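Local structure of glypican-1 (Homo sapiens, 4YWT) at residues A283-E288 against Q454-L459; R290-S295 against K460-R465; V94-L99 against V232-A237. The protein bears heparan sulfate chains at the cell surface, through which it binds alpha-4 (V) collagen and takes part in Schwann cell myelination. The protein carries 3 engineered substitutions. One frame throughout, in Å; residues are numbered along the deposited sequence.

Contact 1 (A283-E288 against Q454-L459); sequences ADLDAE and QQIMQL
Glu288 meets helix 450-471 with the aliphatic part of its side chain, spread over Ile456 and Leu459. Its CB lies 3.7 Å from Leu459 CB, while CG lies 3.7 Å from CG2 of Ile456, whose side chain it crosses at about a right angle. With CG beside the backbone N and a further bend at chi2 (-45°), the glutamate chain turns its carboxylate forward along its own helix, toward Asn291, whose ND2 is hydrogen-bonded to OE1. The charged end is thereby turned aside from Ile456 and Leu459, on which the methylenes rest.

Ile456 uses each of its branches on a different partner. CG2, anti to the backbone N, faces the glutamate; CG1 packs against Leu285 CD2 at 3.6 Å; and the extended end, CD1, reaches Asp284 O at 3.6 Å, so that a methyl group lies against a backbone carbonyl. Leu459, one turn further along, turns its CD1 to Glu288 CB at 3.8 Å and more loosely to Leu285 CD2 at 4.3 Å. Leu285 CD2 thus has Ile456 and Leu459 for neighbours, with Gln455 CB beside it at 4.0 Å.

The backbone from Ala283 to Asp286 forms a type I beta turn, which presents Leu285 to the partner helix just ahead of the helical turn bearing Glu288. Asp284 ties this bend to another part of the chain by accepting a hydrogen bond at OD1 from Leu432 N. The result is a largely apolar helix-to-turn junction, through which helix 450-471 packs onto the elongated, predominantly helical glypican fold.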
# COMPACT_ATOMS: atom_id res chain seq x y z
N ALA A 283 10.49 1.62 -11.87
CA ALA A 283 11.53 1.31 -10.90
C ALA A 283 12.02 2.56 -10.17
O ALA A 283 12.64 2.46 -9.11
CB ALA A 283 12.70 0.61 -11.58
N ASP A 284 11.73 3.74 -10.72
CA ASP A 284 12.09 4.98 -10.03
C ASP A 284 11.26 5.23 -8.77
O ASP A 284 11.61 6.06 -7.94
CB ASP A 284 11.96 6.17 -10.98
CG ASP A 284 13.19 6.37 -11.84
OD1 ASP A 284 14.26 5.84 -11.48
OD2 ASP A 284 13.08 7.06 -12.88
N LEU A 285 10.16 4.49 -8.61
CA LEU A 285 9.29 4.63 -7.44
C LEU A 285 9.90 3.98 -6.19
O LEU A 285 9.39 4.16 -5.08
CB LEU A 285 7.92 4.02 -7.71
CG LEU A 285 7.04 4.63 -8.80
CD1 LEU A 285 6.18 3.56 -9.44
CD2 LEU A 285 6.17 5.73 -8.21
N ASP A 286 10.98 3.24 -6.40
CA ASP A 286 11.59 2.39 -5.38
C ASP A 286 11.83 3.07 -4.03
O ASP A 286 11.30 2.64 -3.01
CB ASP A 286 12.92 1.83 -5.90
CG ASP A 286 13.54 0.82 -4.96
OD1 ASP A 286 12.83 -0.13 -4.56
OD2 ASP A 286 14.73 0.97 -4.63
N ALA A 287 12.61 4.15 -4.05
CA ALA A 287 13.04 4.82 -2.82
C ALA A 287 11.87 5.32 -1.97
O ALA A 287 11.82 5.08 -0.76
CB ALA A 287 13.96 5.98 -3.17
N GLU A 288 10.93 6.01 -2.60
CA GLU A 288 9.81 6.61 -1.87
C GLU A 288 8.78 5.56 -1.48
O GLU A 288 8.10 5.71 -0.46
CB GLU A 288 9.17 7.72 -2.70
CG GLU A 288 10.10 8.88 -3.00
CD GLU A 288 10.89 9.34 -1.79
OE1 GLU A 288 10.29 9.50 -0.70
OE2 GLU A 288 12.12 9.53 -1.92
N GLN A 454 4.44 12.31 -10.30
CA GLN A 454 3.33 12.73 -9.43
C GLN A 454 3.09 11.71 -8.31
O GLN A 454 2.91 12.09 -7.14
CB GLN A 454 2.06 12.93 -10.25
CG GLN A 454 2.12 14.12 -11.20
CD GLN A 454 0.91 14.22 -12.10
OE1 GLN A 454 0.05 13.34 -12.12
NE2 GLN A 454 0.83 15.31 -12.86
N GLN A 455 3.11 10.43 -8.67
CA GLN A 455 2.95 9.37 -7.67
C GLN A 455 4.06 9.41 -6.63
O GLN A 455 3.81 9.21 -5.43
CB GLN A 455 2.91 8.00 -8.35
CG GLN A 455 1.75 7.83 -9.32
CD GLN A 455 0.48 8.48 -8.82
OE1 GLN A 455 -0.11 8.04 -7.83
NE2 GLN A 455 0.04 9.53 -9.50
N ILE A 456 5.28 9.68 -7.08
CA ILE A 456 6.42 9.81 -6.19
C ILE A 456 6.18 10.97 -5.22
O ILE A 456 6.49 10.88 -4.03
CB ILE A 456 7.73 10.03 -6.97
CG1 ILE A 456 8.13 8.74 -7.69
CG2 ILE A 456 8.86 10.46 -6.05
CD1 ILE A 456 9.38 8.86 -8.53
N MET A 457 5.61 12.06 -5.74
CA MET A 457 5.25 13.18 -4.87
C MET A 457 4.24 12.75 -3.81
O MET A 457 4.39 13.09 -2.62
CB MET A 457 4.68 14.35 -5.68
CG MET A 457 5.71 15.09 -6.54
SD MET A 457 7.33 15.31 -5.76
CE MET A 457 6.90 16.10 -4.21
N GLN A 458 3.22 12.00 -4.23
CA GLN A 458 2.23 11.48 -3.29
C GLN A 458 2.88 10.65 -2.18
O GLN A 458 2.58 10.84 -0.99
CB GLN A 458 1.18 10.64 -4.03
CG GLN A 458 0.32 11.43 -5.00
CD GLN A 458 -0.48 12.52 -4.31
OE1 GLN A 458 -1.42 12.24 -3.56
NE2 GLN A 458 -0.11 13.77 -4.56
N LEU A 459 3.78 9.76 -2.58
CA LEU A 459 4.52 8.94 -1.62
C LEU A 459 5.29 9.82 -0.63
O LEU A 459 5.26 9.58 0.58
CB LEU A 459 5.48 7.99 -2.34
CG LEU A 459 4.87 6.92 -3.25
CD1 LEU A 459 5.96 6.11 -3.92
CD2 LEU A 459 3.93 6.02 -2.47

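Contact 2 (R290-S295 against K460-R465); sequences RNLLDS and KIMTNR
Ser295 OG, which lies 4.1 Å from Thr463 CG2, donates a 2.9 Å hydrogen bond to Leu292 O within its own helix. Lying between the backbone N and the carbonyl carbon of the serine, the hydroxyl swings back over the preceding turn and meets the carbonyl oxygen at a C=O...donor angle of 123°, somewhat tilted from the carbonyl plane. Its polar end is thus satisfied locally, and what it offers the neighbouring helix is a van der Waals surface.

Thr463 behaves in the same way. Its OG1 stands close to Leu292, 3.3 Å from CA and 3.4 Å from CD1, yet its hydrogen bond is to Leu459 O, one turn back in helix 450-471. The threonine methyl points to Asn291, with CG2 4.1 Å from Asn291 CB. Leu292, its CG anti to the backbone N (chi1 -174°), carries CD1 past Thr463 to Met462 CG at 3.6 Å. The small threonine fits a close approach of the backbones, the Leu292 and Thr463 CA atoms being only 4.8 Å apart.

The two helical segments run nearly parallel, crossing at 25°. Beyond them, Met462 reaches Gln224 and Val228 of helix 204-236, while Leu292 and Ser295 also touch Leu466 further along helix 450-471.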
# COMPACT_ATOMS: atom_id res chain seq x y z
N ARG A 290 9.63 2.48 -0.63
CA ARG A 290 10.29 1.90 0.53
C ARG A 290 10.18 2.81 1.75
O ARG A 290 9.98 2.33 2.87
CB ARG A 290 11.76 1.60 0.24
CG ARG A 290 11.98 0.46 -0.74
CD ARG A 290 13.46 0.19 -0.93
NE ARG A 290 13.71 -0.80 -1.98
CZ ARG A 290 13.75 -2.11 -1.78
NH1 ARG A 290 13.56 -2.61 -0.57
NH2 ARG A 290 13.99 -2.93 -2.80
N ASN A 291 10.32 4.12 1.54
CA ASN A 291 10.18 5.08 2.62
C ASN A 291 8.78 5.03 3.23
O ASN A 291 8.62 4.92 4.46
CB ASN A 291 10.47 6.50 2.13
CG ASN A 291 11.95 6.76 1.93
OD1 ASN A 291 12.79 6.13 2.57
ND2 ASN A 291 12.27 7.69 1.04
N LEU A 292 7.77 5.09 2.37
CA LEU A 292 6.39 5.04 2.80
C LEU A 292 6.10 3.77 3.57
O LEU A 292 5.56 3.82 4.68
CB LEU A 292 5.43 5.15 1.62
CG LEU A 292 3.97 5.25 2.08
CD1 LEU A 292 3.77 6.54 2.85
CD2 LEU A 292 3.00 5.17 0.91
N LEU A 293 6.46 2.63 3.00
CA LEU A 293 6.18 1.34 3.64
C LEU A 293 6.94 1.20 4.96
O LEU A 293 6.44 0.58 5.90
CB LEU A 293 6.52 0.18 2.70
CG LEU A 293 5.37 -0.33 1.84
CD1 LEU A 293 4.93 0.71 0.83
CD2 LEU A 293 5.75 -1.63 1.15
N ASP A 294 8.13 1.78 5.03
CA ASP A 294 8.90 1.79 6.27
C ASP A 294 8.18 2.58 7.36
O ASP A 294 8.02 2.10 8.49
CB ASP A 294 10.29 2.38 6.05
CG ASP A 294 11.35 1.30 5.87
OD1 ASP A 294 11.00 0.17 5.47
OD2 ASP A 294 12.54 1.59 6.14
N SER A 295 7.73 3.79 7.02
CA SER A 295 7.02 4.62 7.99
C SER A 295 5.68 3.99 8.38
O SER A 295 5.18 4.19 9.49
CB SER A 295 6.82 6.04 7.45
OG SER A 295 5.84 6.06 6.42
N LYS A 460 5.98 10.83 -1.15
CA LYS A 460 6.71 11.78 -0.31
C LYS A 460 5.80 12.41 0.75
O LYS A 460 6.10 12.40 1.95
CB LYS A 460 7.34 12.89 -1.15
CG LYS A 460 8.49 12.46 -2.04
CD LYS A 460 9.21 13.69 -2.58
CE LYS A 460 10.14 13.35 -3.72
NZ LYS A 460 10.63 14.58 -4.41
N ILE A 461 4.68 12.97 0.28
CA ILE A 461 3.74 13.66 1.16
C ILE A 461 3.18 12.74 2.25
O ILE A 461 3.21 13.09 3.44
CB ILE A 461 2.57 14.25 0.35
CG1 ILE A 461 3.08 15.35 -0.58
CG2 ILE A 461 1.50 14.80 1.28
CD1 ILE A 461 2.08 15.78 -1.63
N MET A 462 2.69 11.57 1.85
CA MET A 462 2.14 10.63 2.81
C MET A 462 3.20 10.19 3.82
O MET A 462 2.93 10.09 5.02
CB MET A 462 1.55 9.41 2.09
CG MET A 462 0.75 8.48 3.00
SD MET A 462 -0.70 9.27 3.72
CE MET A 462 -0.27 9.21 5.46
N THR A 463 4.42 9.96 3.33
CA THR A 463 5.52 9.57 4.20
C THR A 463 5.80 10.63 5.25
O THR A 463 5.95 10.31 6.43
CB THR A 463 6.81 9.32 3.40
OG1 THR A 463 6.58 8.33 2.39
CG2 THR A 463 7.93 8.85 4.32
N ASN A 464 5.86 11.89 4.82
CA ASN A 464 6.03 12.99 5.75
C ASN A 464 4.91 13.02 6.79
O ASN A 464 5.18 13.15 8.00
CB ASN A 464 6.08 14.33 5.00
CG ASN A 464 7.34 14.48 4.16
OD1 ASN A 464 8.39 13.93 4.50
ND2 ASN A 464 7.23 15.22 3.07
N ARG A 465 3.67 12.88 6.32
CA ARG A 465 2.53 12.78 7.22
C ARG A 465 2.72 11.70 8.29
O ARG A 465 2.38 11.91 9.45
CB ARG A 465 1.24 12.49 6.45
CG ARG A 465 0.62 13.68 5.74
CD ARG A 465 -0.87 13.42 5.51
NE ARG A 465 -1.50 14.44 4.68
CZ ARG A 465 -1.88 14.25 3.42
NH1 ARG A 465 -1.70 13.06 2.85
NH2 ARG A 465 -2.45 15.23 2.73

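Contact 3 (V94-L99 against V232-A237); sequences VLQAML and VVRKVA
An antiparallel helix pair brings helix 70-129 against the last turns of helix 204-236: the axes of the two short segments approach to 9.7 Å, with 158° between their directions. Val233 is the apolar centre of the pairing. Its CG2 touches Leu95 CD2 at 3.6 Å and Leu99 CD1 at 3.9 Å, so a single valine methyl meets two leucines one helical turn apart. Leu95 reaches it with CG anti to the backbone N (chi1 179°), whereas CG of Leu99 lies beside its own backbone N. Val233 CG1 adds a looser approach to Gln96 CB at 4.3 Å.

Gln96 extends past the valine to Arg234. The amide nitrogen NE2 lies 3.5 Å from Arg234 CB and 3.7 Å from CG, so the amide rests along the aliphatic root of the arginine. Its plane and that of the guanidinium are 66° apart. The arginine chain bends at chi3, and its NH2 forms a long, weak ion pair with Asp231 in the preceding turn.

Helix 391-404 packs beside this pair, with Phe391 on Leu95 and Trp392 on Val233. Another side of helix 204-236 turns Val232 and Val236 to Gln455 of helix 450-471.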
# COMPACT_ATOMS: atom_id res chain seq x y z
N VAL A 94 -2.72 -8.13 -8.58
CA VAL A 94 -2.47 -8.85 -7.34
C VAL A 94 -2.11 -7.88 -6.20
O VAL A 94 -2.76 -7.88 -5.13
CB VAL A 94 -1.34 -9.88 -7.51
CG1 VAL A 94 -0.91 -10.44 -6.15
CG2 VAL A 94 -1.78 -11.01 -8.43
N LEU A 95 -1.10 -7.05 -6.44
CA LEU A 95 -0.67 -6.10 -5.41
C LEU A 95 -1.82 -5.19 -4.94
O LEU A 95 -2.04 -5.01 -3.73
CB LEU A 95 0.49 -5.24 -5.92
CG LEU A 95 1.02 -4.18 -4.96
CD1 LEU A 95 1.50 -4.82 -3.67
CD2 LEU A 95 2.14 -3.39 -5.60
N GLN A 96 -2.55 -4.65 -5.91
CA GLN A 96 -3.68 -3.77 -5.66
C GLN A 96 -4.75 -4.45 -4.82
O GLN A 96 -5.30 -3.84 -3.89
CB GLN A 96 -4.27 -3.30 -6.99
CG GLN A 96 -4.96 -1.95 -6.95
CD GLN A 96 -5.45 -1.51 -8.32
OE1 GLN A 96 -4.80 -1.78 -9.34
NE2 GLN A 96 -6.59 -0.83 -8.36
N ALA A 97 -5.03 -5.71 -5.14
CA ALA A 97 -5.98 -6.49 -4.37
C ALA A 97 -5.52 -6.62 -2.92
O ALA A 97 -6.31 -6.40 -1.98
CB ALA A 97 -6.16 -7.87 -4.99
N MET A 98 -4.25 -6.96 -2.74
CA MET A 98 -3.69 -7.08 -1.39
C MET A 98 -3.88 -5.79 -0.58
O MET A 98 -4.46 -5.79 0.52
CB MET A 98 -2.21 -7.45 -1.45
CG MET A 98 -1.58 -7.85 -0.11
SD MET A 98 -1.03 -6.45 0.90
CE MET A 98 0.36 -5.87 -0.06
N LEU A 99 -3.40 -4.68 -1.14
CA LEU A 99 -3.51 -3.38 -0.47
C LEU A 99 -4.96 -3.02 -0.15
O LEU A 99 -5.25 -2.48 0.92
CB LEU A 99 -2.86 -2.28 -1.31
CG LEU A 99 -1.35 -2.37 -1.53
CD1 LEU A 99 -0.90 -1.28 -2.49
CD2 LEU A 99 -0.61 -2.26 -0.20
N VAL A 232 -1.54 4.82 -5.85
CA VAL A 232 -0.28 4.90 -6.58
C VAL A 232 -0.13 3.69 -7.50
O VAL A 232 0.18 3.85 -8.67
CB VAL A 232 0.93 4.99 -5.64
CG1 VAL A 232 2.22 4.68 -6.39
CG2 VAL A 232 1.01 6.36 -4.99
N VAL A 233 -0.35 2.50 -6.96
CA VAL A 233 -0.27 1.29 -7.79
C VAL A 233 -1.28 1.34 -8.93
O VAL A 233 -0.93 1.10 -10.10
CB VAL A 233 -0.50 0.02 -6.95
CG1 VAL A 233 -0.56 -1.21 -7.86
CG2 VAL A 233 0.60 -0.13 -5.91
N ARG A 234 -2.52 1.68 -8.60
CA ARG A 234 -3.59 1.77 -9.60
C ARG A 234 -3.25 2.74 -10.74
O ARG A 234 -3.56 2.48 -11.90
CB ARG A 234 -4.90 2.19 -8.93
CG ARG A 234 -6.04 2.45 -9.91
CD ARG A 234 -7.29 2.95 -9.20
NE ARG A 234 -7.03 4.14 -8.40
CZ ARG A 234 -7.02 5.38 -8.88
NH1 ARG A 234 -7.25 5.59 -10.17
NH2 ARG A 234 -6.78 6.40 -8.07
N LYS A 235 -2.60 3.85 -10.40
CA LYS A 235 -2.28 4.87 -11.39
C LYS A 235 -1.05 4.50 -12.21
O LYS A 235 -1.02 4.71 -13.43
CB LYS A 235 -2.07 6.22 -10.70
CG LYS A 235 -3.36 6.84 -10.20
CD LYS A 235 -3.09 8.01 -9.26
CE LYS A 235 -4.39 8.60 -8.74
NZ LYS A 235 -4.22 9.29 -7.43
N VAL A 236 -0.03 3.95 -11.55
CA VAL A 236 1.20 3.53 -12.21
C VAL A 236 0.92 2.40 -13.20
O VAL A 236 1.53 2.33 -14.26
CB VAL A 236 2.26 3.08 -11.18
CG1 VAL A 236 3.40 2.34 -11.86
CG2 VAL A 236 2.78 4.29 -10.41
N ALA A 237 -0.02 1.53 -12.85
CA ALA A 237 -0.39 0.41 -13.72
C ALA A 237 -0.80 0.86 -15.12
O ALA A 237 -0.72 0.09 -16.08
CB ALA A 237 -1.52 -0.39 -13.08

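In the fold
Contacts 1 and 2 join the same helices, 286-299 and 450-471, in successive sections, their centres about 10 Å apart; Leu459 of one packs on Leu292 of the other. Contact 3 pairs different helices, 70-129 and 204-236, yet borders contact 1, where Gln455 lies on Val232 and Lys235, and Leu285 on Val236. It does not touch contact 2. All are mainly buried, yet polar residues contribute to each: the methylenes of Glu288, Asn291 at the edge of contact 2, Gln96 against exposed Arg234. Contacts 1 and 3 combine branched aliphatic side chains with a long polar one; contact 2 sets Thr463 against Leu292 at the closest backbone approach, its helices near parallel, those of contact 3 antiparallel.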